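Local coordinates for protein glutaminase 1 (Escherichia coli, PDB 1U60) that catalyses the hydrolysis of L-glutamine to L-glutamate and ammonium, at residues A[164-167]-A[168-171]; A[190-193]-A[194-198]; A[94-97]-A[98-102]. All coordinates share one frame; numbering follows the deposited sequence.

Contact 1: A[164-167]-A[168-171]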
ATOM      1  N   THR A 164       0.751  -5.505  32.101  1.00 14.99           N
ATOM      2  CA  THR A 164       1.302  -6.543  31.232  1.00 15.03           C
ATOM      3  C   THR A 164       2.097  -6.085  30.008  1.00 14.30           C
ATOM      4  O   THR A 164       2.437  -6.916  29.144  1.00 15.09           O
ATOM      5  CB  THR A 164       0.179  -7.463  30.706  1.00 14.84           C
ATOM      6  OG1 THR A 164      -0.817  -6.681  30.018  1.00 16.18           O
ATOM      7  CG2 THR A 164      -0.523  -8.193  31.863  1.00 14.67           C
ATOM      8  N   ASN A 165       2.326  -4.794  29.861  1.00 13.00           N
ATOM      9  CA  ASN A 165       2.859  -4.207  28.611  1.00 11.94           C
ATOM     10  C   ASN A 165       4.383  -4.091  28.580  1.00 10.65           C
ATOM     11  O   ASN A 165       4.937  -3.122  28.044  1.00 11.35           O
ATOM     12  CB  ASN A 165       2.235  -2.830  28.366  1.00 10.10           C
ATOM     13  CG  ASN A 165       2.564  -1.788  29.459  1.00 11.50           C
ATOM     14  OD1 ASN A 165       2.175  -0.570  29.352  1.00 15.19           O
ATOM     15  ND2 ASN A 165       3.300  -2.210  30.479  1.00  7.75           N
ATOM     16  N   PHE A 166       5.048  -5.079  29.161  1.00 11.32           N
ATOM     17  CA  PHE A 166       6.513  -5.080  29.258  1.00  9.88           C
ATOM     18  C   PHE A 166       7.230  -4.970  27.930  1.00  8.96           C
ATOM     19  O   PHE A 166       8.267  -4.269  27.809  1.00  9.18           O
ATOM     20  CB  PHE A 166       6.977  -6.341  30.008  1.00  9.78           C
ATOM     21  CG  PHE A 166       6.212  -6.572  31.303  1.00 10.15           C
ATOM     22  CD1 PHE A 166       6.258  -5.630  32.309  1.00 11.94           C
ATOM     23  CD2 PHE A 166       5.411  -7.714  31.457  1.00 14.96           C
ATOM     24  CE1 PHE A 166       5.512  -5.783  33.489  1.00 13.47           C
ATOM     25  CE2 PHE A 166       4.666  -7.886  32.619  1.00 14.44           C
ATOM     26  CZ  PHE A 166       4.709  -6.909  33.639  1.00 15.53           C
ATOM     27  N   HIS A 167       6.726  -5.631  26.901  1.00 10.20           N
ATOM     28  CA  HIS A 167       7.398  -5.558  25.640  1.00  9.41           C
ATOM     29  C   HIS A 167       7.264  -4.144  25.013  1.00 10.21           C
ATOM     30  O   HIS A 167       8.228  -3.646  24.395  1.00 10.14           O
ATOM     31  CB  HIS A 167       6.888  -6.674  24.739  1.00 11.52           C
ATOM     32  CG  HIS A 167       7.671  -6.844  23.495  1.00 11.04           C
ATOM     33  ND1 HIS A 167       8.653  -7.797  23.341  1.00 15.47           N
ATOM     34  CD2 HIS A 167       7.597  -6.180  22.324  1.00 10.18           C
ATOM     35  CE1 HIS A 167       9.163  -7.702  22.126  1.00  9.70           C
ATOM     36  NE2 HIS A 167       8.553  -6.710  21.492  1.00 15.18           N
ATOM     37  N   ASN A 168       6.131  -3.457  25.205  1.00  9.57           N
ATOM     38  CA  ASN A 168       6.017  -2.067  24.758  1.00 10.64           C
ATOM     39  C   ASN A 168       6.919  -1.109  25.558  1.00 10.09           C
ATOM     40  O   ASN A 168       7.401  -0.108  25.004  1.00 11.29           O
ATOM     41  CB  ASN A 168       4.582  -1.571  24.826  1.00 10.56           C
ATOM     42  CG  ASN A 168       3.722  -2.027  23.677  1.00 12.85           C
ATOM     43  OD1 ASN A 168       2.474  -1.937  23.775  1.00 18.39           O
ATOM     44  ND2 ASN A 168       4.308  -2.581  22.639  1.00  8.49           N
ATOM     45  N   ARG A 169       7.163  -1.404  26.826  1.00 10.39           N
ATOM     46  CA  ARG A 169       8.140  -0.635  27.639  1.00 10.80           C
ATOM     47  C   ARG A 169       9.505  -0.734  27.024  1.00 10.76           C
ATOM     48  O   ARG A 169      10.236   0.287  26.916  1.00 10.41           O
ATOM     49  CB  ARG A 169       8.214  -1.098  29.089  1.00 10.60           C
ATOM     50  CG  ARG A 169       6.912  -1.033  29.891  1.00 10.86           C
ATOM     51  CD  ARG A 169       7.015  -1.553  31.292  1.00 15.93           C
ATOM     52  NE  ARG A 169       5.676  -1.770  31.850  1.00 13.82           N
ATOM     53  CZ  ARG A 169       5.433  -1.999  33.142  1.00 18.10           C
ATOM     54  NH1 ARG A 169       6.417  -1.992  34.054  1.00 17.58           N
ATOM     55  NH2 ARG A 169       4.198  -2.219  33.539  1.00 15.44           N
ATOM     56  N   ALA A 170       9.865  -1.947  26.593  1.00 10.59           N
ATOM     57  CA  ALA A 170      11.117  -2.153  25.880  1.00 10.75           C
ATOM     58  C   ALA A 170      11.213  -1.327  24.598  1.00 11.84           C
ATOM     59  O   ALA A 170      12.222  -0.671  24.356  1.00 10.59           O
ATOM     60  CB  ALA A 170      11.320  -3.574  25.549  1.00 11.63           C
ATOM     61  N   ILE A 171      10.168  -1.412  23.771  1.00 10.69           N
ATOM     62  CA  ILE A 171      10.111  -0.649  22.543  1.00 10.93           C
ATOM     63  C   ILE A 171      10.245   0.863  22.778  1.00 10.51           C
ATOM     64  O   ILE A 171      10.976   1.550  22.041  1.00 10.05           O
ATOM     65  CB  ILE A 171       8.833  -1.013  21.731  1.00 10.53           C
ATOM     66  CG1 ILE A 171       8.949  -2.410  21.137  1.00 11.94           C
ATOM     67  CG2 ILE A 171       8.622  -0.025  20.595  1.00 11.54           C
ATOM     68  CD1 ILE A 171       7.707  -2.915  20.455  1.00 13.12           C
TER
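His167 and Ile171 pack one turn apart at the start of helix 166-178. With its CG anti to the backbone N (chi1 -170°), His167 carries its imidazole along the helix toward the later turn, where CD2 comes to 3.8 Å from CD1 of Ile171. This approach is oblique to the ring, and NE2 keeps a partner of its own in the carbonyl of Asn99. Arg169 runs the other way. Its CG lies beside the backbone N and the chain is extended from CG to NE, which takes the guanidinium back over the helix start to the side chains of Asn165 and Phe166. CE1 of Phe166 sits over one guanidinium face, 3.8 Å from NH2 of Arg169, but the two planes are 59° apart, so the groups lie side by side without stacking. The amide of Asn165 meets the guanidinium at its edge, almost perpendicular to it. The hydrogen bond of Arg169 NH2 goes to the carbonyl of Gln162, in the preceding helix. Underneath, the amides of Arg169, Ala170 and Ile171 bond to the carbonyls four residues earlier. Arg169 N is 3.1 Å from Asn165 O. Asn168, predicted to bind substrate, faces Asn117 and Tyr192. The backbone bonds set the helical path from which Asn168 projects, while Arg169, bound to Gln162, ties this first turn to the end of the helix before it.

Contact 2: A[190-193]-A[194-198]; sequences DVYT and RQCST
Arg194 and Asp190 form a salt bridge gripped side-on, with one nitrogen given to each carboxylate oxygen. Asp190 has CG anti to the backbone N (chi1 172°) and the Arg194 chain is extended from CG to NE, which brings the two groups together. Arg194 NE reaches OD1 of Asp190 at 2.8 Å, nearly straight at 171°, and NH2 of Arg194 reaches OD2 of Asp190 at 2.9 Å. The hydrogen bonds lie close to the guanidinium plane, but they come in tilted to the carboxylate: OD1 is met from above its plane, and OD2 on the syn side. Arg194 NH1 turns to a second acid, Glu133 in helix 132-147, and the carbonyl of Asp190 accepts from the Arg194 backbone N and from NE2 of Gln162.

Farther along, the helix runs out. Cys196 N still bonds to Tyr192 O, at 3.3 Å, and only weakly to Thr193 O. The carbonyl of Thr193 takes its stronger bond from OG of Ser197, 2.8 Å away, while Ser197 N bonds to Arg194 O. Thr193 OG1 is held by the carbonyl of Cys189, and OE1 of Gln195, oblique to the Tyr192 ring, bonds to OG of Ser68.

The sulfur of Cys196 braces one face of that ring, 3.9 Å from its centroid; Tyr192 is a predicted substrate-binding residue. A guanidinium shared between Asp190 and Glu133 probably favours the ionised form of both acids.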
ATOM      1  N   ASP A 190       2.782   4.857  28.736  1.00  9.61           N
ATOM      2  CA  ASP A 190       1.563   4.943  29.506  1.00  9.49           C
ATOM      3  C   ASP A 190       0.411   5.433  28.602  1.00  9.03           C
ATOM      4  O   ASP A 190      -0.634   4.824  28.563  1.00  9.27           O
ATOM      5  CB  ASP A 190       1.821   5.898  30.682  1.00 10.01           C
ATOM      6  CG  ASP A 190       0.587   6.265  31.495  1.00  9.65           C
ATOM      7  OD1 ASP A 190      -0.536   5.684  31.362  1.00 13.31           O
ATOM      8  OD2 ASP A 190       0.677   7.187  32.331  1.00 15.43           O
ATOM      9  N   VAL A 191       0.607   6.531  27.908  1.00  7.71           N
ATOM     10  CA  VAL A 191      -0.506   7.106  27.146  1.00  8.70           C
ATOM     11  C   VAL A 191      -0.894   6.193  25.997  1.00  8.33           C
ATOM     12  O   VAL A 191      -2.070   6.041  25.706  1.00  7.60           O
ATOM     13  CB  VAL A 191      -0.230   8.523  26.712  1.00  9.31           C
ATOM     14  CG1 VAL A 191      -1.362   9.086  25.907  1.00 10.40           C
ATOM     15  CG2 VAL A 191      -0.046   9.380  27.973  1.00 11.47           C
ATOM     16  N   TYR A 192       0.109   5.586  25.377  1.00  9.77           N
ATOM     17  CA  TYR A 192      -0.153   4.636  24.295  1.00  9.05           C
ATOM     18  C   TYR A 192      -1.065   3.496  24.822  1.00 10.12           C
ATOM     19  O   TYR A 192      -2.031   3.086  24.181  1.00  9.53           O
ATOM     20  CB  TYR A 192       1.148   4.062  23.695  1.00 10.22           C
ATOM     21  CG  TYR A 192       0.779   3.030  22.658  1.00  8.84           C
ATOM     22  CD1 TYR A 192       0.188   3.432  21.476  1.00 12.01           C
ATOM     23  CD2 TYR A 192       0.868   1.655  22.916  1.00 10.17           C
ATOM     24  CE1 TYR A 192      -0.230   2.553  20.558  1.00 11.98           C
ATOM     25  CE2 TYR A 192       0.439   0.736  21.954  1.00 12.42           C
ATOM     26  CZ  TYR A 192      -0.117   1.212  20.780  1.00 13.20           C
ATOM     27  OH  TYR A 192      -0.642   0.383  19.826  1.00 18.62           O
ATOM     28  N   THR A 193      -0.755   3.000  26.021  1.00 10.00           N
ATOM     29  CA  THR A 193      -1.563   1.965  26.671  1.00  9.67           C
ATOM     30  C   THR A 193      -3.008   2.415  26.919  1.00  8.97           C
ATOM     31  O   THR A 193      -3.951   1.696  26.599  1.00  9.11           O
ATOM     32  CB  THR A 193      -0.889   1.551  27.973  1.00 10.94           C
ATOM     33  OG1 THR A 193       0.430   1.083  27.659  1.00 14.43           O
ATOM     34  CG2 THR A 193      -1.600   0.392  28.601  1.00 13.29           C
ATOM     35  N   ARG A 194      -3.159   3.631  27.412  1.00  9.08           N
ATOM     36  CA  ARG A 194      -4.486   4.245  27.619  1.00  9.00           C
ATOM     37  C   ARG A 194      -5.266   4.323  26.335  1.00  7.25           C
ATOM     38  O   ARG A 194      -6.446   3.977  26.316  1.00  7.29           O
ATOM     39  CB  ARG A 194      -4.393   5.653  28.219  1.00  8.79           C
ATOM     40  CG  ARG A 194      -3.755   5.704  29.601  1.00 10.25           C
ATOM     41  CD  ARG A 194      -3.812   7.088  30.204  1.00 12.84           C
ATOM     42  NE  ARG A 194      -2.743   7.405  31.148  1.00 13.70           N
ATOM     43  CZ  ARG A 194      -2.680   8.553  31.851  1.00 14.34           C
ATOM     44  NH1 ARG A 194      -3.638   9.457  31.750  1.00 15.71           N
ATOM     45  NH2 ARG A 194      -1.668   8.792  32.654  1.00 15.92           N
ATOM     46  N   GLN A 195      -4.631   4.793  25.261  1.00  8.28           N
ATOM     47  CA  GLN A 195      -5.365   5.038  24.014  1.00  8.07           C
ATOM     48  C   GLN A 195      -5.919   3.747  23.417  1.00  8.83           C
ATOM     49  O   GLN A 195      -6.953   3.728  22.727  1.00  7.82           O
ATOM     50  CB  GLN A 195      -4.519   5.816  23.022  1.00  8.39           C
ATOM     51  CG  GLN A 195      -3.562   4.967  22.201  1.00  8.84           C
ATOM     52  CD  GLN A 195      -2.813   5.734  21.168  1.00  8.75           C
ATOM     53  OE1 GLN A 195      -2.599   5.224  20.016  1.00 11.30           O
ATOM     54  NE2 GLN A 195      -2.354   6.882  21.515  1.00  5.57           N
ATOM     55  N   CYS A 196      -5.245   2.630  23.724  1.00  8.93           N
ATOM     56  CA  CYS A 196      -5.678   1.310  23.320  1.00  8.85           C
ATOM     57  C   CYS A 196      -6.824   0.725  24.165  1.00  8.59           C
ATOM     58  O   CYS A 196      -7.439  -0.268  23.766  1.00  8.55           O
ATOM     59  CB  CYS A 196      -4.512   0.336  23.384  1.00  9.88           C
ATOM     60  SG  CYS A 196      -3.282   0.568  22.076  1.00  9.73           S
ATOM     61  N   SER A 197      -7.101   1.373  25.295  1.00  7.93           N
ATOM     62  CA  SER A 197      -7.960   0.838  26.328  1.00  7.82           C
ATOM     63  C   SER A 197      -9.327   1.502  26.386  1.00  8.34           C
ATOM     64  O   SER A 197     -10.071   1.235  27.293  1.00  9.14           O
ATOM     65  CB  SER A 197      -7.255   0.902  27.716  1.00  8.51           C
ATOM     66  OG  SER A 197      -6.039   0.153  27.707  1.00 10.50           O
ATOM     67  N   THR A 198      -9.693   2.309  25.401  1.00  8.57           N
ATOM     68  CA  THR A 198     -11.066   2.805  25.293  1.00  9.07           C
ATOM     69  C   THR A 198     -11.964   1.758  24.620  1.00  9.10           C
ATOM     70  O   THR A 198     -11.471   0.833  23.967  1.00  9.92           O
ATOM     71  CB  THR A 198     -11.063   4.114  24.502  1.00 10.03           C
ATOM     72  OG1 THR A 198     -10.511   3.851  23.206  1.00  9.49           O
ATOM     73  CG2 THR A 198     -10.213   5.177  25.166  1.00 10.07           C
TER

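Contact 3: A[94-97]-A[98-102]; sequences TGLP and FNSVI
Leu96 lies against Ser100, its CB 3.7 Å from CB of Ser100 and its CD1 equally close to OG of Ser100. The same methyl reaches on to Ile102, meeting CG2 at 4.1 Å, with the two side chains crossing at about a right angle. Between them the chain reverses in a type I turn from Pro97 to Ser100, closed by Ser100 N bonding to Pro97 O at 3.0 Å. That donor stands well above the carbonyl plane, 54° out of it. The pyrrolidine ring joins the packing at two places: CD touches CB of Ser100, and CB comes to 3.8 Å from OD1 of Asn99. At the corner of the turn, Phe98 and Asn99 both hold CG between the backbone N and the carbonyl carbon (chi1 75° for Phe98), and this brings the Asn99 amide carbon over one face of the Phe98 ring.

The next shell fixes both ends of the turn. On the early side, OG1 of Thr94 accepts from Leu96 N at 3.2 Å in an ST turn that passes through Gly95, whose phi is positive. Thr94 N bonds to the carboxylate of Glu241, Ser100 as N-cap of helix 101-106 takes the N-H of Ala103 on its OG, and Leu96 packs on Leu106 of the second subunit. Phe98 bonds through its backbone to Asn117, and its side chain lies about 3 Å from that of Tyr244, both predicted to bind substrate, and about 4 Å from a 1,2-ethanediol, probably from the crystallisation liquor. The chemistry therefore divides the turn, with Leu96 at the contact with the second subunit, Ser100 capping the helix start, and an aromatic ring beside the probable substrate pocket.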
ATOM      1  N   THR A  94       6.893  -2.312   7.360  1.00 11.52           N
ATOM      2  CA  THR A  94       8.077  -2.991   7.886  1.00 12.71           C
ATOM      3  C   THR A  94       8.361  -4.388   7.374  1.00 11.70           C
ATOM      4  O   THR A  94       9.470  -4.863   7.544  1.00 12.85           O
ATOM      5  CB  THR A  94       8.017  -3.103   9.366  1.00 12.01           C
ATOM      6  OG1 THR A  94       6.880  -3.890   9.714  1.00 13.33           O
ATOM      7  CG2 THR A  94       7.825  -1.731   9.987  1.00 15.59           C
ATOM      8  N   GLY A  95       7.368  -5.033   6.769  1.00 13.46           N
ATOM      9  CA  GLY A  95       7.444  -6.434   6.368  1.00 13.70           C
ATOM     10  C   GLY A  95       7.421  -7.432   7.520  1.00 15.27           C
ATOM     11  O   GLY A  95       7.661  -8.632   7.319  1.00 14.67           O
ATOM     12  N   LEU A  96       7.155  -6.941   8.735  1.00 15.05           N
ATOM     13  CA  LEU A  96       7.367  -7.734   9.965  1.00 15.57           C
ATOM     14  C   LEU A  96       6.224  -7.511  10.994  1.00 15.58           C
ATOM     15  O   LEU A  96       5.436  -6.590  10.854  1.00 13.70           O
ATOM     16  CB  LEU A  96       8.710  -7.330  10.613  1.00 16.04           C
ATOM     17  CG  LEU A  96       9.994  -7.748   9.837  1.00 19.07           C
ATOM     18  CD1 LEU A  96      11.251  -7.048  10.359  1.00 19.43           C
ATOM     19  CD2 LEU A  96      10.187  -9.231   9.837  1.00 20.00           C
ATOM     20  N   PRO A  97       6.096  -8.387  11.977  1.00 14.55           N
ATOM     21  CA  PRO A  97       4.962  -8.330  12.904  1.00 15.28           C
ATOM     22  C   PRO A  97       4.827  -7.003  13.673  1.00 14.38           C
ATOM     23  O   PRO A  97       5.782  -6.208  13.806  1.00 13.24           O
ATOM     24  CB  PRO A  97       5.232  -9.525  13.843  1.00 16.48           C
ATOM     25  CG  PRO A  97       6.053 -10.481  12.965  1.00 17.40           C
ATOM     26  CD  PRO A  97       6.949  -9.577  12.219  1.00 15.14           C
ATOM     27  N   PHE A  98       3.628  -6.808  14.197  1.00 14.34           N
ATOM     28  CA  PHE A  98       3.253  -5.603  14.931  1.00 14.64           C
ATOM     29  C   PHE A  98       4.219  -5.121  16.010  1.00 14.60           C
ATOM     30  O   PHE A  98       4.296  -3.916  16.286  1.00 14.25           O
ATOM     31  CB  PHE A  98       1.876  -5.833  15.552  1.00 14.59           C
ATOM     32  CG  PHE A  98       1.891  -6.731  16.758  1.00 14.82           C
ATOM     33  CD1 PHE A  98       2.004  -8.106  16.634  1.00 14.55           C
ATOM     34  CD2 PHE A  98       1.803  -6.194  18.032  1.00 16.45           C
ATOM     35  CE1 PHE A  98       1.999  -8.941  17.762  1.00 18.40           C
ATOM     36  CE2 PHE A  98       1.826  -7.036  19.164  1.00 20.09           C
ATOM     37  CZ  PHE A  98       1.922  -8.401  19.018  1.00 17.94           C
ATOM     38  N   ASN A  99       4.931  -6.063  16.622  1.00 14.55           N
ATOM     39  CA  ASN A  99       5.825  -5.786  17.733  1.00 15.10           C
ATOM     40  C   ASN A  99       7.302  -6.076  17.442  1.00 14.40           C
ATOM     41  O   ASN A  99       8.110  -6.250  18.348  1.00 13.62           O
ATOM     42  CB  ASN A  99       5.359  -6.625  18.925  1.00 15.51           C
ATOM     43  CG  ASN A  99       5.477  -8.133  18.653  1.00 18.09           C
ATOM     44  OD1 ASN A  99       5.739  -8.564  17.518  1.00 20.57           O
ATOM     45  ND2 ASN A  99       5.318  -8.943  19.723  1.00 21.61           N
ATOM     46  N   SER A 100       7.655  -6.114  16.160  1.00 15.50           N
ATOM     47  CA  SER A 100       8.976  -6.559  15.751  1.00 15.64           C
ATOM     48  C   SER A 100      10.090  -5.612  16.107  1.00 16.10           C
ATOM     49  O   SER A 100      10.147  -4.477  15.595  1.00 16.26           O
ATOM     50  CB  SER A 100       9.022  -6.780  14.243  1.00 16.41           C
ATOM     51  OG  SER A 100      10.369  -7.147  13.923  1.00 17.68           O
ATOM     52  N   VAL A 101      11.010  -6.046  16.976  1.00 16.73           N
ATOM     53  CA  VAL A 101      12.233  -5.276  17.223  1.00 17.23           C
ATOM     54  C   VAL A 101      13.323  -5.487  16.152  1.00 16.65           C
ATOM     55  O   VAL A 101      14.211  -4.658  16.031  1.00 17.79           O
ATOM     56  CB  VAL A 101      12.803  -5.451  18.700  1.00 18.28           C
ATOM     57  CG1 VAL A 101      11.713  -5.062  19.750  1.00 19.46           C
ATOM     58  CG2 VAL A 101      13.356  -6.824  18.978  1.00 18.59           C
ATOM     59  N   ILE A 102      13.270  -6.593  15.407  1.00 17.86           N
ATOM     60  CA  ILE A 102      14.163  -6.793  14.262  1.00 17.07           C
ATOM     61  C   ILE A 102      13.941  -5.631  13.281  1.00 17.30           C
ATOM     62  O   ILE A 102      14.896  -4.982  12.829  1.00 15.37           O
ATOM     63  CB  ILE A 102      13.905  -8.140  13.582  1.00 17.94           C
ATOM     64  CG1 ILE A 102      14.293  -9.319  14.505  1.00 20.31           C
ATOM     65  CG2 ILE A 102      14.707  -8.236  12.271  1.00 18.63           C
ATOM     66  CD1 ILE A 102      14.009 -10.704  13.877  1.00 22.12           C
TER

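How the contacts relate
The three contacts lie in series along the chain, contact 3 first, and contact 1 is the one that touches both others. Its centre is about 13 Å from that of contact 2 and about 14 Å from that of contact 3, whereas contacts 2 and 3 stand about 20 Å apart between centres and no nearer than about 7 Å between atoms. The join to contact 3 is polar, His167 NE2 to Asn99 O at 3.2 Å, with Val101 packed beside it. Toward contact 2, the side chains of Asn168 and Tyr192 are about 4 Å apart at their nearest atoms. Both are predicted substrate-binding residues, and Asn117, also predicted, lies close to Asn168 and to Phe98, so all three contacts border the probable glutamine site.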